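Local coordinates for protein proline iminopeptidase (Streptomyces halstedii, PDB 3WMR) that is an alpha/beta-hydrolase-fold amidohydrolase that interacts with polyketide substrates through a hydrophobic tunnel and probably cleaves N-terminal proline from peptides, at residues 266-271 and 291-296; 260-265 and 285-290; 197-202 and 234-239. One frame throughout, in Å; residues are numbered along the deposited sequence.

Contact 3 (197-202 with 234-239) comes first along the chain, among the helices between strands 143-149 and 258-263. Contacts 1 and 2 alternate in sequence: strands 258-263 and 283-288 pair in contact 2, and the loops that follow them meet in contact 1. Their centres lie about 6 Å apart, whereas the centre of contact 3 is about 12 Å from that of contact 1 and 18 Å from that of contact 2. The loops leaving the last two strands of the sheet carry the predicted Asp-His pair, and the helical layer touches contact 1 through His202 and Glu235, whose OE1 lies 2.4 Å from Glu267 OE2, so the two carboxylates probably share a proton.

Contact 1 of 3, residues 266-271 and 291-296; sequences DEATPA and SSHVPH
Two members of the catalytic triad predicted for this alpha/beta hydrolase, Asp266 and His293, meet between loops that each lead into a helix; Ser126, the predicted nucleophile, lies beside the imidazole. Asp266 has CG anti to its backbone N (chi1 -157°), which swings its carboxylate end toward the 291-296 loop. Its CB sits 3.5 Å from Ser292 O, and CG comes to 3.3 Å from that same carbonyl oxygen. OD1 then accepts from His293 ND1 at 2.8 Å through its syn lone pair, in the imidazole plane and nearly straight (171°), so ND1 carries the proton and the ring's rotation is fixed. Ala268 N donates to OD1 as well, at 2.7 Å from above the carboxylate plane, closing an Asx turn. OD2 lies 3.2 Å from Ser292 O, two acceptors and so no hydrogen bond, and accepts instead from the backbone N of Gly263. An alanine in place of Asp266 would remove both acceptors and would probably leave the imidazole poorly oriented and the turn less firmly held. Glu267 approaches from another direction: extended beyond CG, with its carboxylate 84° from the ring plane, it sets OE2 3.1 Å above the centre of the His293 ring.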
loop_
_atom_site.group_PDB
_atom_site.type_symbol
_atom_site.label_atom_id
_atom_site.label_comp_id
_atom_site.label_asym_id
_atom_site.label_seq_id
_atom_site.Cartn_x
_atom_site.Cartn_y
_atom_site.Cartn_z
ATOM N N ASP A 266 -7.235 -10.614 6.151
ATOM C CA ASP A 266 -6.115 -9.999 5.451
ATOM C C ASP A 266 -4.895 -10.927 5.393
ATOM O O ASP A 266 -4.550 -11.576 6.380
ATOM C CB ASP A 266 -5.744 -8.702 6.185
ATOM C CG ASP A 266 -5.013 -7.679 5.317
ATOM O OD1 ASP A 266 -4.257 -8.033 4.367
ATOM O OD2 ASP A 266 -5.177 -6.479 5.654
ATOM N N GLU A 267 -4.260 -10.992 4.227
ATOM C CA GLU A 267 -2.883 -11.534 4.122
ATOM C C GLU A 267 -1.914 -10.812 5.077
ATOM O O GLU A 267 -0.931 -11.409 5.552
ATOM C CB GLU A 267 -2.371 -11.453 2.685
ATOM C CG GLU A 267 -2.563 -10.121 1.986
ATOM C CD GLU A 267 -1.915 -10.070 0.628
ATOM O OE1 GLU A 267 -1.557 -11.133 0.088
ATOM O OE2 GLU A 267 -1.762 -8.957 0.096
ATOM N N ALA A 268 -2.181 -9.529 5.335
ATOM C CA ALA A 268 -1.491 -8.785 6.383
ATOM C C ALA A 268 -2.119 -9.188 7.713
ATOM O O ALA A 268 -3.042 -8.520 8.215
ATOM C CB ALA A 268 -1.590 -7.285 6.137
ATOM N N THR A 269 -1.650 -10.317 8.242
ATOM C CA THR A 269 -2.289 -10.968 9.383
ATOM C C THR A 269 -1.972 -10.236 10.667
ATOM O O THR A 269 -1.044 -9.418 10.691
ATOM C CB THR A 269 -1.814 -12.423 9.582
ATOM O OG1 THR A 269 -0.393 -12.432 9.818
ATOM C CG2 THR A 269 -2.178 -13.309 8.383
ATOM N N PRO A 270 -2.732 -10.532 11.742
ATOM C CA PRO A 270 -2.417 -9.970 13.051
ATOM C C PRO A 270 -0.951 -10.132 13.438
ATOM O O PRO A 270 -0.363 -9.206 14.001
ATOM C CB PRO A 270 -3.337 -10.740 13.981
ATOM C CG PRO A 270 -4.567 -10.918 13.153
ATOM C CD PRO A 270 -4.055 -11.191 11.757
ATOM N N ALA A 271 -0.357 -11.275 13.103
ATOM C CA ALA A 271 1.075 -11.492 13.341
ATOM C C ALA A 271 1.997 -10.531 12.575
ATOM O O ALA A 271 3.054 -10.140 13.085
ATOM C CB ALA A 271 1.452 -12.938 13.026
ATOM N N SER A 291 -13.480 -7.939 5.798
ATOM C CA SER A 291 -12.515 -7.471 4.815
ATOM C C SER A 291 -11.271 -8.367 4.840
ATOM O O SER A 291 -10.993 -9.056 5.828
ATOM C CB SER A 291 -12.094 -6.018 5.097
ATOM O OG SER A 291 -13.158 -5.086 4.986
ATOM N N SER A 292 -10.550 -8.353 3.731
ATOM C CA SER A 292 -9.191 -8.874 3.677
ATOM C C SER A 292 -8.236 -7.708 3.437
ATOM O O SER A 292 -8.034 -6.878 4.324
ATOM C CB SER A 292 -9.059 -9.969 2.610
ATOM O OG SER A 292 -9.355 -9.475 1.314
ATOM N N HIS A 293 -7.652 -7.641 2.249
ATOM C CA HIS A 293 -6.568 -6.701 1.978
ATOM C C HIS A 293 -7.044 -5.346 1.473
ATOM O O HIS A 293 -6.275 -4.373 1.486
ATOM C CB HIS A 293 -5.601 -7.326 0.961
ATOM C CG HIS A 293 -4.240 -6.722 0.968
ATOM N ND1 HIS A 293 -3.393 -6.807 2.053
ATOM C CD2 HIS A 293 -3.556 -6.061 0.008
ATOM C CE1 HIS A 293 -2.254 -6.208 1.768
ATOM N NE2 HIS A 293 -2.330 -5.742 0.536
ATOM N N VAL A 294 -8.303 -5.261 1.036
ATOM C CA VAL A 294 -8.824 -4.010 0.500
ATOM C C VAL A 294 -10.150 -3.597 1.144
ATOM O O VAL A 294 -11.164 -3.489 0.446
ATOM C CB VAL A 294 -8.951 -4.058 -1.039
ATOM C CG1 VAL A 294 -7.574 -4.062 -1.681
ATOM C CG2 VAL A 294 -9.763 -5.263 -1.507
ATOM N N PRO A 295 -10.139 -3.330 2.468
ATOM C CA PRO A 295 -11.349 -2.963 3.222
ATOM C C PRO A 295 -12.092 -1.712 2.717
ATOM O O PRO A 295 -13.320 -1.591 2.890
ATOM C CB PRO A 295 -10.838 -2.760 4.650
ATOM C CG PRO A 295 -9.363 -2.545 4.534
ATOM C CD PRO A 295 -8.927 -3.306 3.317
ATOM N N HIS A 296 -11.363 -0.797 2.093
ATOM C CA HIS A 296 -11.964 0.363 1.484
ATOM C C HIS A 296 -12.919 0.005 0.321
ATOM O O HIS A 296 -13.669 0.854 -0.104
ATOM C CB HIS A 296 -10.891 1.340 1.002
ATOM C CG HIS A 296 -9.986 0.784 -0.044
ATOM N ND1 HIS A 296 -8.952 -0.089 0.246
ATOM C CD2 HIS A 296 -9.937 0.997 -1.378
ATOM C CE1 HIS A 296 -8.322 -0.405 -0.869
ATOM N NE2 HIS A 296 -8.892 0.249 -1.868
#

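Contact 2 of 3, residues 260-265 and 285-290; sequences VLIGRH and YEVLEN
Strands 258-263 and 283-288 run parallel at the edge of the central sheet, their short axes 4.7 Å apart and 18° from perfect alignment. The tightly packed part is the backbone ladder and the side chains on its two faces. Its four hydrogen bonds run from Glu286 N to Val260 O, Ile262 N to Glu286 O, Leu288 N to Ile262 O and Arg264 N to Leu288 O. The first two donors lie nearly along the C=O axis and the third in the carbonyl plane, but the Arg264 N-H meets the Leu288 carbonyl from 46° above its plane. On one face the Leu261 and Leu288 side chains cross obliquely, Leu288 CD1 lying 3.8 Å from Leu261 CG, and Pro295 and Phe303 close over the pair. On the other face Ile262 CG1 and Val287 CG2 lie side by side at 4.2 Å, while Val260 CG1 meets the edge of the Tyr285 ring, 4.0 Å from CD1. Val273 of helix 270-279 packs on both Val260 and Ile262.

The solvent side is made by exposed Arg264 and Glu289 past the strand ends, with the partly exposed Val287 and Tyr285. Arg264, bent at chi2 and chi3, forms a side-on salt bridge with Glu289: NE donates to OE1 at 2.9 Å and NH2 to OE2 at 3.3 Å. Val287 CG1 lies 3.7 Å above the guanidinium centre. A water beside Tyr285 OH, 2.5 Å away, gives Arg264 NH1 a weak further link. With helix 270-279 connecting the strands, this is the beta-alpha-beta crossover that ends the sheet of an alpha/beta hydrolase.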
loop_
_atom_site.group_PDB
_atom_site.type_symbol
_atom_site.label_atom_id
_atom_site.label_comp_id
_atom_site.label_asym_id
_atom_site.label_seq_id
_atom_site.Cartn_x
_atom_site.Cartn_y
_atom_site.Cartn_z
ATOM N N VAL A 260 -3.241 1.236 12.993
ATOM C CA VAL A 260 -3.097 -0.003 12.242
ATOM C C VAL A 260 -4.493 -0.479 11.869
ATOM O O VAL A 260 -5.335 -0.649 12.751
ATOM C CB VAL A 260 -2.398 -1.098 13.060
ATOM C CG1 VAL A 260 -2.348 -2.409 12.277
ATOM C CG2 VAL A 260 -0.995 -0.646 13.461
ATOM N N LEU A 261 -4.727 -0.666 10.574
ATOM C CA LEU A 261 -6.027 -1.069 10.062
ATOM C C LEU A 261 -5.799 -2.234 9.127
ATOM O O LEU A 261 -5.101 -2.093 8.122
ATOM C CB LEU A 261 -6.699 0.084 9.315
ATOM C CG LEU A 261 -8.166 -0.125 8.879
ATOM C CD1 LEU A 261 -8.884 1.215 8.893
ATOM C CD2 LEU A 261 -8.301 -0.774 7.509
ATOM N N ILE A 262 -6.380 -3.383 9.471
ATOM C CA ILE A 262 -6.298 -4.568 8.638
ATOM C C ILE A 262 -7.685 -5.173 8.517
ATOM O O ILE A 262 -8.624 -4.794 9.257
ATOM C CB ILE A 262 -5.308 -5.619 9.208
ATOM C CG1 ILE A 262 -5.747 -6.062 10.609
ATOM C CG2 ILE A 262 -3.883 -5.068 9.272
ATOM C CD1 ILE A 262 -4.986 -7.250 11.142
ATOM N N GLY A 263 -7.834 -6.082 7.560
ATOM C CA GLY A 263 -9.043 -6.916 7.481
ATOM C C GLY A 263 -8.860 -8.170 8.313
ATOM O O GLY A 263 -7.737 -8.637 8.486
ATOM N N ARG A 264 -9.959 -8.730 8.822
ATOM C CA ARG A 264 -9.906 -9.986 9.586
ATOM C C ARG A 264 -9.275 -11.106 8.742
ATOM O O ARG A 264 -8.474 -11.898 9.247
ATOM C CB ARG A 264 -11.317 -10.381 10.081
ATOM C CG ARG A 264 -11.423 -11.704 10.860
ATOM C CD ARG A 264 -10.443 -11.800 12.039
ATOM N NE ARG A 264 -10.853 -11.026 13.221
ATOM C CZ ARG A 264 -10.034 -10.568 14.180
ATOM N NH1 ARG A 264 -8.710 -10.760 14.131
ATOM N NH2 ARG A 264 -10.544 -9.882 15.199
ATOM N N HIS A 265 -9.608 -11.121 7.452
ATOM C CA HIS A 265 -9.127 -12.136 6.501
ATOM C C HIS A 265 -7.861 -11.709 5.723
ATOM O O HIS A 265 -7.458 -12.370 4.774
ATOM C CB HIS A 265 -10.261 -12.465 5.522
ATOM C CG HIS A 265 -11.539 -12.853 6.201
ATOM N ND1 HIS A 265 -12.690 -12.095 6.117
ATOM C CD2 HIS A 265 -11.839 -13.905 6.999
ATOM C CE1 HIS A 265 -13.646 -12.672 6.823
ATOM N NE2 HIS A 265 -13.157 -13.771 7.370
ATOM N N TYR A 285 -5.588 0.140 16.947
ATOM C CA TYR A 285 -5.777 -1.087 16.188
ATOM C C TYR A 285 -7.236 -1.269 15.745
ATOM O O TYR A 285 -8.162 -1.236 16.575
ATOM C CB TYR A 285 -5.367 -2.251 17.094
ATOM C CG TYR A 285 -5.271 -3.620 16.447
ATOM C CD1 TYR A 285 -4.679 -3.789 15.197
ATOM C CD2 TYR A 285 -5.722 -4.755 17.120
ATOM C CE1 TYR A 285 -4.577 -5.045 14.617
ATOM C CE2 TYR A 285 -5.613 -6.016 16.556
ATOM C CZ TYR A 285 -5.032 -6.151 15.300
ATOM O OH TYR A 285 -4.914 -7.383 14.723
ATOM N N GLU A 286 -7.444 -1.467 14.448
ATOM C CA GLU A 286 -8.786 -1.666 13.911
ATOM C C GLU A 286 -8.779 -2.849 12.965
ATOM O O GLU A 286 -7.915 -2.926 12.090
ATOM C CB GLU A 286 -9.238 -0.422 13.139
ATOM C CG GLU A 286 -9.437 0.809 13.992
ATOM C CD GLU A 286 -10.680 0.739 14.872
ATOM O OE1 GLU A 286 -11.497 -0.198 14.737
ATOM O OE2 GLU A 286 -10.828 1.654 15.703
ATOM N N VAL A 287 -9.745 -3.751 13.142
ATOM C CA VAL A 287 -9.915 -4.911 12.272
ATOM C C VAL A 287 -11.297 -4.846 11.641
ATOM O O VAL A 287 -12.295 -4.732 12.338
ATOM C CB VAL A 287 -9.768 -6.229 13.052
ATOM C CG1 VAL A 287 -9.860 -7.427 12.115
ATOM C CG2 VAL A 287 -8.440 -6.261 13.806
ATOM N N LEU A 288 -11.346 -4.866 10.320
ATOM C CA LEU A 288 -12.605 -4.865 9.614
ATOM C C LEU A 288 -12.972 -6.320 9.334
ATOM O O LEU A 288 -12.322 -7.030 8.551
ATOM C CB LEU A 288 -12.528 -3.997 8.368
ATOM C CG LEU A 288 -12.619 -2.503 8.725
ATOM C CD1 LEU A 288 -11.373 -2.024 9.462
ATOM C CD2 LEU A 288 -12.861 -1.643 7.494
ATOM N N GLU A 289 -14.023 -6.754 10.014
ATOM C CA GLU A 289 -14.331 -8.176 10.169
ATOM C C GLU A 289 -14.785 -8.880 8.901
ATOM O O GLU A 289 -14.723 -10.100 8.832
ATOM C CB GLU A 289 -15.377 -8.364 11.272
ATOM C CG GLU A 289 -14.934 -7.892 12.654
ATOM C CD GLU A 289 -13.721 -8.637 13.207
ATOM O OE1 GLU A 289 -13.329 -9.689 12.659
ATOM O OE2 GLU A 289 -13.145 -8.160 14.211
ATOM N N ASN A 290 -15.221 -8.128 7.898
ATOM C CA ASN A 290 -15.618 -8.722 6.622
ATOM C C ASN A 290 -14.728 -8.281 5.468
ATOM O O ASN A 290 -15.149 -8.286 4.301
ATOM C CB ASN A 290 -17.080 -8.409 6.337
ATOM C CG ASN A 290 -17.999 -8.893 7.445
ATOM O OD1 ASN A 290 -17.747 -9.925 8.079
ATOM N ND2 ASN A 290 -19.056 -8.146 7.691
HETATM O O HOH W 1 -6.167 -9.278 15.681
#

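Contact 3 of 3, residues 197-202 and 234-239; sequences AFYDRH and NEFHVI
Phe198 holds CG anti to its backbone N (chi1 -179°) and Phe236 holds CG in the crowded position between N and the carbonyl carbon (chi1 55°), torsions that send the two rings toward each other tip to tip. They form an edge-to-face aromatic pair, the edge of Phe236 directed at the face of Phe198, between helix 189-202 and the loop after helix 225-230, within the helical layer inserted between strands 143-149 and 258-263, consistent with the cap of an alpha/beta hydrolase. The centroids are 4.6 Å apart and the planes 53° from each other, so the pair is tilted short of a strict T. Phe236 CD1 makes the closest approach, 3.4 Å from Phe198 CD1 and displaced toward the rim of the ring it covers. Phe236 CB adds a CH-pi contact over the same face. The opposite face of Phe198 is taken by His202 of its own helix, whose ND1 stands over the ring centre.

Tyr199 supplies the polar tie. Tyr199 CE1, at the ring edge, lies 4.0 Å from Phe236 CE1, and the OH reaches past to accept a hydrogen bond from Glu235 N, 2.9 Å long and close to straight. The same OH touches Glu235 CG at 3.3 Å, but the carboxylate bends away at chi2. Glu235 OE2 is hydrogen-bonded to Tyr227 OH, and the side chain touches His293; the bond to Glu235 N probably helps to place this acid beside the predicted active site. Met162 of helix 155-166 and Met195, earlier in helix 189-202, also pack on Phe236.

The loop is shaped by Asn234: OD1 accepts from Phe236 N, an Asx turn, and from His237 N, an Asx motif. That oxygen also lies 3.2 Å above the centre of the Phe236 ring.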
loop_
_atom_site.group_PDB
_atom_site.type_symbol
_atom_site.label_atom_id
_atom_site.label_comp_id
_atom_site.label_asym_id
_atom_site.label_seq_id
_atom_site.Cartn_x
_atom_site.Cartn_y
_atom_site.Cartn_z
ATOM N N ALA A 197 -7.316 -18.846 -5.731
ATOM C CA ALA A 197 -7.785 -19.425 -4.492
ATOM C C ALA A 197 -7.214 -18.672 -3.267
ATOM O O ALA A 197 -7.882 -18.586 -2.245
ATOM C CB ALA A 197 -7.440 -20.910 -4.429
ATOM N N PHE A 198 -5.997 -18.123 -3.363
ATOM C CA PHE A 198 -5.424 -17.334 -2.243
ATOM C C PHE A 198 -6.009 -15.927 -2.261
ATOM O O PHE A 198 -6.457 -15.436 -1.237
ATOM C CB PHE A 198 -3.877 -17.282 -2.308
ATOM C CG PHE A 198 -3.225 -16.510 -1.174
ATOM C CD1 PHE A 198 -3.130 -15.118 -1.209
ATOM C CD2 PHE A 198 -2.658 -17.185 -0.095
ATOM C CE1 PHE A 198 -2.508 -14.422 -0.177
ATOM C CE2 PHE A 198 -2.039 -16.493 0.935
ATOM C CZ PHE A 198 -1.953 -15.117 0.887
ATOM N N TYR A 199 -6.026 -15.290 -3.429
ATOM C CA TYR A 199 -6.467 -13.897 -3.526
ATOM C C TYR A 199 -7.925 -13.779 -3.091
ATOM O O TYR A 199 -8.279 -12.863 -2.347
ATOM C CB TYR A 199 -6.273 -13.322 -4.940
ATOM C CG TYR A 199 -4.878 -12.743 -5.244
ATOM C CD1 TYR A 199 -3.723 -13.451 -4.949
ATOM C CD2 TYR A 199 -4.741 -11.515 -5.878
ATOM C CE1 TYR A 199 -2.452 -12.919 -5.230
ATOM C CE2 TYR A 199 -3.491 -10.986 -6.191
ATOM C CZ TYR A 199 -2.353 -11.690 -5.862
ATOM O OH TYR A 199 -1.136 -11.155 -6.184
ATOM N N ASP A 200 -8.758 -14.720 -3.534
ATOM C CA ASP A 200 -10.181 -14.709 -3.193
ATOM C C ASP A 200 -10.410 -14.784 -1.686
ATOM O O ASP A 200 -11.461 -14.381 -1.222
ATOM C CB ASP A 200 -10.940 -15.863 -3.870
ATOM C CG ASP A 200 -10.908 -15.795 -5.391
ATOM O OD1 ASP A 200 -10.585 -14.738 -5.964
ATOM O OD2 ASP A 200 -11.223 -16.819 -6.035
ATOM N N ARG A 201 -9.442 -15.282 -0.907
ATOM C CA ARG A 201 -9.625 -15.325 0.547
ATOM C C ARG A 201 -9.030 -14.121 1.252
ATOM O O ARG A 201 -9.630 -13.580 2.203
ATOM C CB ARG A 201 -8.993 -16.571 1.154
ATOM C CG ARG A 201 -9.642 -17.874 0.740
ATOM C CD ARG A 201 -8.960 -19.028 1.452
ATOM N NE ARG A 201 -9.478 -20.336 1.047
ATOM C CZ ARG A 201 -9.108 -21.483 1.600
ATOM N NH1 ARG A 201 -8.212 -21.501 2.582
ATOM N NH2 ARG A 201 -9.617 -22.621 1.159
ATOM N N HIS A 202 -7.824 -13.742 0.818
ATOM C CA HIS A 202 -6.971 -12.836 1.583
ATOM C C HIS A 202 -6.569 -11.532 0.882
ATOM O O HIS A 202 -5.985 -10.661 1.533
ATOM C CB HIS A 202 -5.699 -13.576 2.028
ATOM C CG HIS A 202 -5.966 -14.878 2.710
ATOM N ND1 HIS A 202 -5.659 -16.093 2.135
ATOM C CD2 HIS A 202 -6.515 -15.164 3.913
ATOM C CE1 HIS A 202 -6.017 -17.068 2.947
ATOM N NE2 HIS A 202 -6.538 -16.533 4.034
ATOM N N ASN A 234 3.640 -11.935 -7.388
ATOM C CA ASN A 234 2.328 -11.761 -6.756
ATOM C C ASN A 234 2.481 -11.445 -5.272
ATOM O O ASN A 234 3.599 -11.365 -4.756
ATOM C CB ASN A 234 1.452 -13.002 -6.985
ATOM C CG ASN A 234 2.057 -14.250 -6.393
ATOM O OD1 ASN A 234 2.255 -14.349 -5.189
ATOM N ND2 ASN A 234 2.347 -15.214 -7.236
ATOM N N GLU A 235 1.353 -11.231 -4.615
ATOM C CA GLU A 235 1.290 -10.818 -3.214
ATOM C C GLU A 235 2.030 -11.709 -2.214
ATOM O O GLU A 235 2.630 -11.202 -1.263
ATOM C CB GLU A 235 -0.179 -10.726 -2.787
ATOM C CG GLU A 235 -0.899 -9.522 -3.352
ATOM C CD GLU A 235 -0.282 -8.252 -2.818
ATOM O OE1 GLU A 235 -0.420 -8.022 -1.596
ATOM O OE2 GLU A 235 0.376 -7.533 -3.607
ATOM N N PHE A 236 1.967 -13.027 -2.413
ATOM C CA PHE A 236 2.520 -13.985 -1.449
ATOM C C PHE A 236 3.896 -14.562 -1.842
ATOM O O PHE A 236 4.697 -14.916 -0.958
ATOM C CB PHE A 236 1.522 -15.111 -1.143
ATOM C CG PHE A 236 1.011 -15.851 -2.369
ATOM C CD1 PHE A 236 -0.249 -15.571 -2.895
ATOM C CD2 PHE A 236 1.774 -16.836 -2.977
ATOM C CE1 PHE A 236 -0.730 -16.266 -3.997
ATOM C CE2 PHE A 236 1.293 -17.527 -4.089
ATOM C CZ PHE A 236 0.044 -17.239 -4.594
ATOM N N HIS A 237 4.173 -14.655 -3.144
ATOM C CA HIS A 237 5.462 -15.191 -3.633
ATOM C C HIS A 237 6.447 -14.033 -3.702
ATOM O O HIS A 237 6.765 -13.514 -4.776
ATOM C CB HIS A 237 5.307 -15.898 -4.992
ATOM C CG HIS A 237 6.491 -16.735 -5.400
ATOM N ND1 HIS A 237 7.129 -17.607 -4.538
ATOM C CD2 HIS A 237 7.118 -16.867 -6.594
ATOM C CE1 HIS A 237 8.108 -18.227 -5.179
ATOM N NE2 HIS A 237 8.119 -17.798 -6.430
ATOM N N VAL A 238 6.918 -13.621 -2.523
ATOM C CA VAL A 238 7.809 -12.465 -2.419
ATOM C C VAL A 238 9.251 -12.938 -2.577
ATOM O O VAL A 238 9.864 -13.425 -1.622
ATOM C CB VAL A 238 7.654 -11.745 -1.069
ATOM C CG1 VAL A 238 8.682 -10.615 -0.925
ATOM C CG2 VAL A 238 6.259 -11.206 -0.923
ATOM N N ILE A 239 9.773 -12.796 -3.787
ATOM C CA ILE A 239 11.138 -13.195 -4.101
ATOM C C ILE A 239 11.986 -12.031 -4.627
ATOM O O ILE A 239 13.128 -12.230 -5.049
ATOM C CB ILE A 239 11.154 -14.362 -5.133
ATOM C CG1 ILE A 239 10.512 -13.951 -6.457
ATOM C CG2 ILE A 239 10.472 -15.585 -4.559
ATOM C CD1 ILE A 239 10.718 -14.960 -7.573
#